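Local coordinates for uncharacterized protein (PDB 4ECO) that is of unknown function but is built as a leucine-rich repeat protein and may act through protein binding, at residues 28-33 against 101-106; 76-79 against 83-86; 202-207 against 236-241; 37-42 against 60-65. One frame throughout, in Å; residues are numbered along the deposited sequence.

Overall arrangement
All four contacts lie near the N-terminal end of the leucine-rich repeat chain, on the same side of its centre. Helix 27-41 supplies one segment of interaction 1 and one of interaction 4, whose centres are about 13 Å apart. The centres of interactions 1 and 2 are about 10 Å apart, and the two meet where Asp-31 OD2 takes a probable hydrogen bond from Val-83 N, 3.2 Å away. Interactions 1 and 3, centres about 12 Å apart, are joined by the Glu-106 to Lys-207 salt bridge. Leu-86 packs on Trp-60 between interactions 2 and 4. The Trp-60 side chain is about 12 Å from the bound sodium ion, whose site includes Glu-117 and Ser-192.

Interaction 1: residues 28-33 against 101-106; sequences YIKDYL and IGQLTE
Gln-103 meets Lys-30 and Asp-31 through the two ends of its amide. Its NE2 donates to Asp-31 OD1 at 3.0 Å, with an N-H...O angle of 158°. The acceptor lies close to the amide plane, while the carboxylate is turned 54° from that plane. On the other end, OE1 accepts from Lys-30 NZ at 3.0 Å. This ammonium sits above the carbonyl plane of the amide. CG of Gln-103 stands anti to the backbone N (chi1 173°), and the bend at chi2 then lays the amide across CB of Lys-30, 3.5 Å from NE2. Glu-27 completes the grip, because its carboxylate accepts from NE2 and pairs with Lys-30 NZ. The amide is thus held at both ends.

Leu-104 comes next and makes the apolar part of the contact, with its CD2 3.7 Å from Asp-31 CB. The same methyl also lies beside Asp-31 O. At Glu-106 the link runs through water: the molecule donates to Asp-31 OD2 at 2.7 Å and accepts from Glu-106 N at 3.3 Å. Asp-31 also has a salt bridge to Arg-82, which would probably favour its charged form.

The contact fastens helix 27-41 to the 3-10 segment and loop before strand 109-111. Leu-104 also packs on Val-83 and Leu-86 of strand 83-87, and Gln-103 touches Tyr-234 and Tyr-238 of helix 233-238.

Interaction 2: residues 76-79 against 83-86; sequences SLNS and VTGL
Ser-76 and Thr-84 account for about half of the buried surface, through both backbone and side chain. Thr-84 N donates to Ser-76 O at 2.8 Å, and the bond is nearly straight, with an angle of 169° at the hydrogen. Gly-85 N also reaches Ser-76 O, in a weak bond of 3.3 Å. Ser-76 N in turn donates to Gly-85 O at 3.2 Å. Two consecutive residues therefore face one serine, which makes a classic beta bulge in an antiparallel pair.

The hydroxyls add a further link. Ser-76 OG and Thr-84 OG1 are 2.9 Å apart and hydrogen-bonded, and either could be the donor. On Thr-84, OG1 sits between the backbone N and the carbonyl carbon (chi1 68°), which points it at the serine. The methyl takes another direction: Thr-84 CG2 lies 3.7 Å from Asn-78 CB. The amide of Asn-78 has its main polar partner in its own turn, where OD1 accepts from Asn-80 N and Arg-82 N. A valine in place of Thr-84 would probably leave Ser-76 OG without its hydroxyl mate and free to turn.

Leu-77 carries the apolar side, with CD2 3.9 Å from Val-83 CG2. Leu-77 and Val-83 form the non-hydrogen-bonded pair.

The hairpin of strands 75-77 and 83-87 stands at the start of the parallel strands of the repeats. Strand 83-87 pairs on with strand 109-111. Leu-77 packs on Tyr-32 and Val-83 on Leu-35, both of helix 27-41.

Interaction 3: residues 202-207 against 236-241; sequences VMRLTK and QQYKTE
Arg-204 and Glu-241 form a salt bridge. Arg-204 NE donates to Glu-241 OE1 at 2.6 Å, with an angle of 167° at the hydrogen. The oxygen lies near the guanidinium plane and is met on its syn side, somewhat out of the carboxylate plane. The carboxylate is turned 43° from the guanidinium, so the two groups are not coplanar.

The second kind of contact is stacking on Tyr-238. CD of Arg-204 makes a CH-pi contact over the middle of the ring, 3.4 Å from the centroid. The guanidinium continues over the same face toward the rim, its plane at 10° to the ring plane, with NE 3.2 Å from Tyr-238 CE1. The arginine chain runs extended from CG to NE, which carries these groups across the tyrosine.

Among polar groups, Gln-237 NE2 gives Glu-241 OE2 a weak bond of 3.1 Å. Arg-204 NH1 hydrogen-bonds to Gly-102 O.

Replacing Arg-204 by an alanine is likely to leave Glu-241 without its positive mate, Gly-102 O without this donor and the face of Tyr-238 without its cover.

The arginine thus uses its edge for charge and its face for the ring. The pairing would probably favour the ionised form of Glu-241.

Interaction 4: residues 37-42 against 60-65; sequences EIWDAL and WNFNKE
An aromatic cluster of Trp-39, Trp-60 and Phe-62 joins the C-terminal end of helix 27-41 to the irregular segment 60-65. Trp-39 is its centre. With chi1 at -170°, its CG points opposite the backbone N, which swings the indole off the helix toward the other two rings.

Phe-62 presents its edge to a face of that indole. Phe-62 CE2 lies 3.5 Å from Trp-39 CD2. The phenyl plane makes an angle of 60° with the indole, and the phenyl centroid is 5.1 Å from that of the six-membered ring. This is an edge-to-face pair.

Trp-60 meets Trp-39 differently. The two indoles are nearly parallel, at 13°, but displaced along their planes, with little of one over the other. The centroids of the five-membered ring of Trp-39 and the six-membered ring of Trp-60 are 5.5 Å apart. Their closest atoms are Trp-39 CD1 and Trp-60 CE3, at 3.5 Å. Trp-60 CB also comes within 3.6 Å of Trp-39 NE1.

Both indole nitrogens have partners beyond the cluster. Trp-39 NE1 donates to Asn-59 OD1, and Trp-60 NE1 to Pro-73 O. These bonds would fix how each ring is turned.

Trp-47 packs edge-to-face on both tryptophans, and Trp-69 does so on Phe-62. Trp-60 also lies against Leu-35 and Phe-62 against Lys-36, both of helix 27-41, while Trp-60 touches Leu-86 of strand 83-87.

Interaction 1: residues 28-33 against 101-106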
# COMPACT_ATOMS: atom_id res chain seq x y z
N TYR A 28 -15.95 35.21 -19.44
CA TYR A 28 -14.78 34.41 -19.82
C TYR A 28 -13.53 35.33 -19.96
O TYR A 28 -12.44 34.92 -19.57
CB TYR A 28 -15.06 33.61 -21.10
CG TYR A 28 -15.00 34.40 -22.38
CD1 TYR A 28 -16.09 35.16 -22.81
CD2 TYR A 28 -13.87 34.36 -23.20
CE1 TYR A 28 -16.03 35.89 -23.99
CE2 TYR A 28 -13.82 35.07 -24.39
CZ TYR A 28 -14.90 35.85 -24.78
OH TYR A 28 -14.84 36.55 -25.96
N ILE A 29 -13.71 36.59 -20.40
CA ILE A 29 -12.64 37.58 -20.47
C ILE A 29 -12.18 37.96 -19.01
O ILE A 29 -10.98 37.99 -18.73
CB ILE A 29 -13.10 38.82 -21.30
CG1 ILE A 29 -13.39 38.46 -22.79
CG2 ILE A 29 -12.15 40.02 -21.16
CD1 ILE A 29 -12.15 38.10 -23.73
N LYS A 30 -13.15 38.19 -18.09
CA LYS A 30 -12.87 38.52 -16.69
C LYS A 30 -12.01 37.41 -16.03
O LYS A 30 -11.09 37.72 -15.25
CB LYS A 30 -14.19 38.76 -15.92
CG LYS A 30 -14.92 40.05 -16.36
CD LYS A 30 -16.42 40.14 -15.99
CE LYS A 30 -16.74 40.58 -14.56
NZ LYS A 30 -16.90 39.44 -13.60
N ASP A 31 -12.27 36.12 -16.43
CA ASP A 31 -11.55 34.92 -15.98
C ASP A 31 -10.11 34.95 -16.37
O ASP A 31 -9.26 34.46 -15.63
CB ASP A 31 -12.18 33.64 -16.59
CG ASP A 31 -13.42 33.09 -15.92
OD1 ASP A 31 -13.98 33.77 -15.01
OD2 ASP A 31 -13.86 31.98 -16.31
N TYR A 32 -9.84 35.42 -17.59
CA TYR A 32 -8.51 35.51 -18.18
C TYR A 32 -7.70 36.62 -17.50
O TYR A 32 -6.49 36.46 -17.30
CB TYR A 32 -8.61 35.73 -19.69
CG TYR A 32 -9.32 34.65 -20.49
CD1 TYR A 32 -9.56 33.38 -19.95
CD2 TYR A 32 -9.67 34.87 -21.82
CE1 TYR A 32 -10.23 32.40 -20.68
CE2 TYR A 32 -10.30 33.88 -22.57
CZ TYR A 32 -10.58 32.65 -22.00
OH TYR A 32 -11.17 31.69 -22.78
N LEU A 33 -8.36 37.72 -17.10
CA LEU A 33 -7.67 38.78 -16.37
C LEU A 33 -7.29 38.26 -14.98
O LEU A 33 -6.24 38.65 -14.45
CB LEU A 33 -8.53 40.04 -16.29
CG LEU A 33 -9.00 40.61 -17.61
CD1 LEU A 33 -10.04 41.69 -17.40
CD2 LEU A 33 -7.85 41.13 -18.45
N ILE A 101 -8.73 34.69 -7.70
CA ILE A 101 -9.08 33.28 -7.86
C ILE A 101 -10.62 33.11 -7.82
O ILE A 101 -11.15 32.31 -8.60
CB ILE A 101 -8.33 32.39 -6.81
CG1 ILE A 101 -8.46 30.88 -7.09
CG2 ILE A 101 -8.64 32.73 -5.36
CD1 ILE A 101 -7.31 30.31 -7.86
N GLY A 102 -11.30 33.93 -6.99
CA GLY A 102 -12.75 33.93 -6.80
C GLY A 102 -13.59 34.25 -8.03
O GLY A 102 -14.80 34.00 -8.03
N GLN A 103 -12.97 34.78 -9.08
CA GLN A 103 -13.60 35.11 -10.36
C GLN A 103 -13.95 33.84 -11.14
O GLN A 103 -14.99 33.78 -11.81
CB GLN A 103 -12.66 36.03 -11.19
CG GLN A 103 -13.09 36.34 -12.62
CD GLN A 103 -14.53 36.79 -12.78
OE1 GLN A 103 -15.06 37.61 -12.01
NE2 GLN A 103 -15.18 36.23 -13.78
N LEU A 104 -13.08 32.82 -11.05
CA LEU A 104 -13.17 31.55 -11.76
C LEU A 104 -14.22 30.67 -11.14
O LEU A 104 -13.90 29.60 -10.62
CB LEU A 104 -11.79 30.84 -11.73
CG LEU A 104 -10.55 31.64 -12.14
CD1 LEU A 104 -9.35 30.75 -12.15
CD2 LEU A 104 -10.73 32.27 -13.49
N THR A 105 -15.49 31.11 -11.18
CA THR A 105 -16.61 30.42 -10.53
C THR A 105 -17.05 29.12 -11.25
O THR A 105 -17.79 28.33 -10.67
CB THR A 105 -17.79 31.38 -10.41
OG1 THR A 105 -18.08 31.96 -11.69
CG2 THR A 105 -17.56 32.44 -9.35
N GLU A 106 -16.55 28.88 -12.47
CA GLU A 106 -16.92 27.67 -13.20
C GLU A 106 -15.95 26.55 -12.92
O GLU A 106 -16.11 25.44 -13.46
CB GLU A 106 -17.02 27.92 -14.73
CG GLU A 106 -18.11 28.91 -15.11
CD GLU A 106 -19.45 28.72 -14.41
OE1 GLU A 106 -19.97 27.58 -14.43
OE2 GLU A 106 -19.98 29.71 -13.85
O HOH W 1 -14.27 30.02 -14.52

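Interaction 2: residues 76-79 against 83-86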
# COMPACT_ATOMS: atom_id res chain seq x y z
N SER A 76 -8.08 24.07 -18.33
CA SER A 76 -9.21 23.57 -19.12
C SER A 76 -10.32 24.64 -19.16
O SER A 76 -10.60 25.31 -18.16
CB SER A 76 -9.75 22.26 -18.55
OG SER A 76 -10.51 22.41 -17.36
N LEU A 77 -10.94 24.77 -20.33
CA LEU A 77 -12.07 25.67 -20.53
C LEU A 77 -13.33 24.90 -20.91
O LEU A 77 -13.27 23.69 -21.14
CB LEU A 77 -11.75 26.72 -21.64
CG LEU A 77 -10.41 27.41 -21.63
CD1 LEU A 77 -10.29 28.29 -22.79
CD2 LEU A 77 -10.16 28.18 -20.30
N ASN A 78 -14.46 25.58 -20.96
CA ASN A 78 -15.69 24.99 -21.46
C ASN A 78 -16.02 25.64 -22.82
O ASN A 78 -15.24 26.49 -23.31
CB ASN A 78 -16.84 25.11 -20.45
CG ASN A 78 -17.28 26.49 -20.07
OD1 ASN A 78 -17.24 27.44 -20.85
ND2 ASN A 78 -17.83 26.60 -18.87
N SER A 79 -17.17 25.28 -23.42
CA SER A 79 -17.61 25.78 -24.72
C SER A 79 -17.81 27.31 -24.73
O SER A 79 -17.72 27.93 -25.80
CB SER A 79 -18.90 25.10 -25.13
OG SER A 79 -19.88 25.28 -24.12
N VAL A 83 -13.02 29.11 -17.48
CA VAL A 83 -12.01 28.25 -16.84
C VAL A 83 -12.72 27.23 -15.96
O VAL A 83 -13.44 27.63 -15.04
CB VAL A 83 -10.96 29.06 -16.02
CG1 VAL A 83 -9.96 28.12 -15.36
CG2 VAL A 83 -10.24 30.07 -16.90
N THR A 84 -12.54 25.92 -16.25
CA THR A 84 -13.19 24.86 -15.48
C THR A 84 -12.15 24.04 -14.70
O THR A 84 -12.52 23.31 -13.77
CB THR A 84 -14.06 23.96 -16.39
OG1 THR A 84 -13.25 23.20 -17.28
CG2 THR A 84 -15.12 24.75 -17.14
N GLY A 85 -10.87 24.24 -15.00
CA GLY A 85 -9.79 23.54 -14.33
C GLY A 85 -8.51 24.33 -14.34
O GLY A 85 -8.23 25.04 -15.30
N LEU A 86 -7.76 24.25 -13.27
CA LEU A 86 -6.52 25.02 -13.13
C LEU A 86 -5.54 24.24 -12.27
O LEU A 86 -5.83 23.93 -11.10
CB LEU A 86 -6.83 26.42 -12.54
CG LEU A 86 -5.70 27.26 -11.92
CD1 LEU A 86 -4.54 27.41 -12.85
CD2 LEU A 86 -6.18 28.64 -11.56

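Interaction 3: residues 202-207 against 236-241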
# COMPACT_ATOMS: atom_id res chain seq x y z
N VAL A 202 -11.51 31.23 -2.36
CA VAL A 202 -11.81 29.86 -2.80
C VAL A 202 -13.31 29.50 -2.44
O VAL A 202 -13.96 28.77 -3.20
CB VAL A 202 -10.76 28.87 -2.20
CG1 VAL A 202 -11.10 27.42 -2.50
CG2 VAL A 202 -9.37 29.20 -2.74
N MSE A 203 -13.87 30.11 -1.35
CA MSE A 203 -15.28 29.96 -0.91
C MSE A 203 -16.29 30.44 -1.96
O MSE A 203 -17.50 30.21 -1.80
CB MSE A 203 -15.53 30.79 0.36
CG MSE A 203 -14.70 30.43 1.57
SE MSE A 203 -15.29 31.61 3.01
CE MSE A 203 -13.85 31.32 4.30
N ARG A 204 -15.82 31.20 -2.97
CA ARG A 204 -16.68 31.69 -4.03
C ARG A 204 -16.86 30.61 -5.10
O ARG A 204 -17.89 30.59 -5.78
CB ARG A 204 -16.12 32.97 -4.64
CG ARG A 204 -17.17 33.80 -5.38
CD ARG A 204 -16.67 35.21 -5.58
NE ARG A 204 -17.64 36.07 -6.26
CZ ARG A 204 -17.68 36.25 -7.58
NH1 ARG A 204 -16.82 35.64 -8.37
NH2 ARG A 204 -18.58 37.07 -8.11
N LEU A 205 -15.88 29.68 -5.23
CA LEU A 205 -15.89 28.60 -6.23
C LEU A 205 -16.81 27.48 -5.76
O LEU A 205 -16.36 26.39 -5.40
CB LEU A 205 -14.45 28.09 -6.49
CG LEU A 205 -13.35 29.16 -6.59
CD1 LEU A 205 -11.98 28.53 -6.63
CD2 LEU A 205 -13.57 30.13 -7.74
N THR A 206 -18.12 27.75 -5.77
CA THR A 206 -19.16 26.83 -5.29
C THR A 206 -19.30 25.59 -6.18
O THR A 206 -20.02 24.66 -5.78
CB THR A 206 -20.52 27.56 -5.15
OG1 THR A 206 -20.96 28.04 -6.42
CG2 THR A 206 -20.48 28.71 -4.13
N LYS A 207 -18.62 25.54 -7.35
CA LYS A 207 -18.71 24.39 -8.26
C LYS A 207 -17.48 23.47 -8.12
O LYS A 207 -17.44 22.41 -8.75
CB LYS A 207 -18.88 24.85 -9.73
CG LYS A 207 -20.14 25.65 -9.96
CD LYS A 207 -20.53 25.74 -11.42
CE LYS A 207 -21.75 26.61 -11.55
NZ LYS A 207 -22.37 26.50 -12.89
N GLN A 236 -12.99 43.53 -2.10
CA GLN A 236 -13.99 44.56 -1.84
C GLN A 236 -15.37 44.11 -2.32
O GLN A 236 -16.36 44.36 -1.64
CB GLN A 236 -13.62 45.92 -2.48
CG GLN A 236 -12.28 46.54 -2.03
CD GLN A 236 -12.22 47.18 -0.65
OE1 GLN A 236 -12.89 46.76 0.31
NE2 GLN A 236 -11.33 48.17 -0.52
N GLN A 237 -15.43 43.42 -3.48
CA GLN A 237 -16.70 42.94 -4.03
C GLN A 237 -17.24 41.78 -3.20
O GLN A 237 -18.38 41.86 -2.74
CB GLN A 237 -16.55 42.53 -5.51
CG GLN A 237 -17.87 42.17 -6.21
CD GLN A 237 -17.72 41.50 -7.55
OE1 GLN A 237 -16.74 41.70 -8.30
NE2 GLN A 237 -18.69 40.67 -7.90
N TYR A 238 -16.40 40.72 -3.01
CA TYR A 238 -16.71 39.45 -2.32
C TYR A 238 -16.97 39.65 -0.83
O TYR A 238 -17.64 38.80 -0.23
CB TYR A 238 -15.59 38.42 -2.51
CG TYR A 238 -15.11 38.15 -3.92
CD1 TYR A 238 -15.84 38.59 -5.03
CD2 TYR A 238 -13.93 37.45 -4.16
CE1 TYR A 238 -15.37 38.38 -6.33
CE2 TYR A 238 -13.46 37.23 -5.45
CZ TYR A 238 -14.20 37.68 -6.54
OH TYR A 238 -13.74 37.44 -7.81
N LYS A 239 -16.49 40.78 -0.25
CA LYS A 239 -16.74 41.19 1.14
C LYS A 239 -18.22 41.33 1.42
O LYS A 239 -18.65 41.09 2.55
CB LYS A 239 -16.04 42.53 1.46
CG LYS A 239 -14.72 42.37 2.21
CD LYS A 239 -14.01 43.70 2.40
CE LYS A 239 -12.66 43.53 3.07
NZ LYS A 239 -11.98 44.84 3.28
N THR A 240 -19.00 41.71 0.39
CA THR A 240 -20.44 41.95 0.49
C THR A 240 -21.24 40.74 0.01
O THR A 240 -22.48 40.82 -0.09
CB THR A 240 -20.82 43.21 -0.35
OG1 THR A 240 -20.64 42.94 -1.74
CG2 THR A 240 -20.04 44.46 0.03
N GLU A 241 -20.55 39.62 -0.31
CA GLU A 241 -21.21 38.47 -0.90
C GLU A 241 -21.59 37.37 0.09
O GLU A 241 -22.36 36.49 -0.31
CB GLU A 241 -20.36 37.87 -2.02
CG GLU A 241 -20.55 38.67 -3.30
CD GLU A 241 -19.83 38.22 -4.55
OE1 GLU A 241 -19.56 37.00 -4.69
OE2 GLU A 241 -19.60 39.08 -5.42

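Interaction 4: residues 37-42 against 60-65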
# COMPACT_ATOMS: atom_id res chain seq x y z
N GLU A 37 -3.55 37.72 -13.47
CA GLU A 37 -3.28 38.29 -12.15
C GLU A 37 -2.71 37.19 -11.20
O GLU A 37 -1.78 37.46 -10.44
CB GLU A 37 -4.55 38.95 -11.60
CG GLU A 37 -4.25 40.02 -10.56
CD GLU A 37 -5.38 40.99 -10.29
OE1 GLU A 37 -5.99 41.48 -11.27
OE2 GLU A 37 -5.61 41.30 -9.10
N ILE A 38 -3.23 35.96 -11.31
CA ILE A 38 -2.77 34.79 -10.55
C ILE A 38 -1.30 34.50 -10.95
O ILE A 38 -0.45 34.36 -10.08
CB ILE A 38 -3.72 33.58 -10.77
CG1 ILE A 38 -5.00 33.78 -9.93
CG2 ILE A 38 -3.04 32.22 -10.46
CD1 ILE A 38 -6.22 32.99 -10.42
N TRP A 39 -1.03 34.43 -12.26
CA TRP A 39 0.30 34.21 -12.85
C TRP A 39 1.28 35.27 -12.33
O TRP A 39 2.33 34.91 -11.80
CB TRP A 39 0.18 34.24 -14.39
CG TRP A 39 1.41 33.80 -15.12
CD1 TRP A 39 1.83 32.51 -15.32
CD2 TRP A 39 2.29 34.63 -15.89
NE1 TRP A 39 2.96 32.50 -16.12
CE2 TRP A 39 3.24 33.78 -16.51
CE3 TRP A 39 2.34 36.00 -16.15
CZ2 TRP A 39 4.25 34.27 -17.34
CZ3 TRP A 39 3.38 36.49 -16.93
CH2 TRP A 39 4.32 35.63 -17.51
N ASP A 40 0.89 36.57 -12.39
CA ASP A 40 1.69 37.70 -11.90
C ASP A 40 2.04 37.58 -10.41
O ASP A 40 3.21 37.75 -10.05
CB ASP A 40 0.97 39.04 -12.14
CG ASP A 40 0.88 39.49 -13.58
OD1 ASP A 40 1.71 39.04 -14.39
OD2 ASP A 40 -0.01 40.32 -13.89
N ALA A 41 1.03 37.27 -9.57
CA ALA A 41 1.18 37.12 -8.12
C ALA A 41 2.06 35.91 -7.73
O ALA A 41 2.70 35.93 -6.67
CB ALA A 41 -0.19 36.96 -7.49
N LEU A 42 2.08 34.87 -8.56
CA LEU A 42 2.81 33.63 -8.29
C LEU A 42 4.12 33.55 -9.08
O LEU A 42 4.63 32.44 -9.32
CB LEU A 42 1.92 32.41 -8.57
CG LEU A 42 0.70 32.28 -7.64
CD1 LEU A 42 -0.09 31.06 -7.97
CD2 LEU A 42 1.10 32.26 -6.18
N TRP A 60 2.84 29.42 -19.06
CA TRP A 60 1.74 30.20 -19.60
C TRP A 60 2.31 31.32 -20.49
O TRP A 60 3.47 31.74 -20.33
CB TRP A 60 0.87 30.78 -18.48
CG TRP A 60 0.12 29.75 -17.69
CD1 TRP A 60 0.17 28.40 -17.84
CD2 TRP A 60 -0.84 30.01 -16.65
NE1 TRP A 60 -0.70 27.79 -16.95
CE2 TRP A 60 -1.32 28.76 -16.20
CE3 TRP A 60 -1.34 31.18 -16.04
CZ2 TRP A 60 -2.25 28.64 -15.16
CZ3 TRP A 60 -2.27 31.06 -15.02
CH2 TRP A 60 -2.73 29.81 -14.60
N ASN A 61 1.53 31.76 -21.46
CA ASN A 61 1.97 32.82 -22.36
C ASN A 61 0.82 33.75 -22.59
O ASN A 61 -0.29 33.29 -22.90
CB ASN A 61 2.48 32.21 -23.65
CG ASN A 61 3.06 33.23 -24.57
OD1 ASN A 61 2.35 33.80 -25.39
ND2 ASN A 61 4.36 33.50 -24.45
N PHE A 62 1.07 35.06 -22.38
CA PHE A 62 0.04 36.09 -22.51
C PHE A 62 0.41 37.06 -23.65
O PHE A 62 -0.24 38.09 -23.84
CB PHE A 62 -0.18 36.82 -21.16
CG PHE A 62 -0.69 35.89 -20.08
CD1 PHE A 62 -2.04 35.56 -20.01
CD2 PHE A 62 0.18 35.29 -19.18
CE1 PHE A 62 -2.50 34.64 -19.08
CE2 PHE A 62 -0.29 34.37 -18.25
CZ PHE A 62 -1.62 34.05 -18.20
N ASN A 63 1.41 36.67 -24.45
CA ASN A 63 1.82 37.41 -25.64
C ASN A 63 0.99 36.93 -26.87
O ASN A 63 1.53 36.54 -27.90
CB ASN A 63 3.31 37.27 -25.85
CG ASN A 63 4.13 38.01 -24.82
OD1 ASN A 63 3.65 38.96 -24.16
ND2 ASN A 63 5.39 37.63 -24.69
N LYS A 64 -0.34 36.93 -26.70
CA LYS A 64 -1.36 36.56 -27.67
C LYS A 64 -2.62 37.38 -27.35
O LYS A 64 -2.64 38.06 -26.32
CB LYS A 64 -1.63 35.04 -27.67
CG LYS A 64 -2.12 34.39 -26.38
CD LYS A 64 -1.50 33.02 -26.30
CE LYS A 64 -2.31 31.98 -25.58
NZ LYS A 64 -1.68 30.64 -25.74
N GLU A 65 -3.64 37.37 -28.23
CA GLU A 65 -4.89 38.10 -28.04
C GLU A 65 -5.58 37.69 -26.74
O GLU A 65 -5.45 36.55 -26.32
CB GLU A 65 -5.82 37.87 -29.24
CG GLU A 65 -5.44 38.75 -30.41
CD GLU A 65 -5.75 40.23 -30.24
OE1 GLU A 65 -6.65 40.54 -29.43
OE2 GLU A 65 -5.15 41.07 -30.95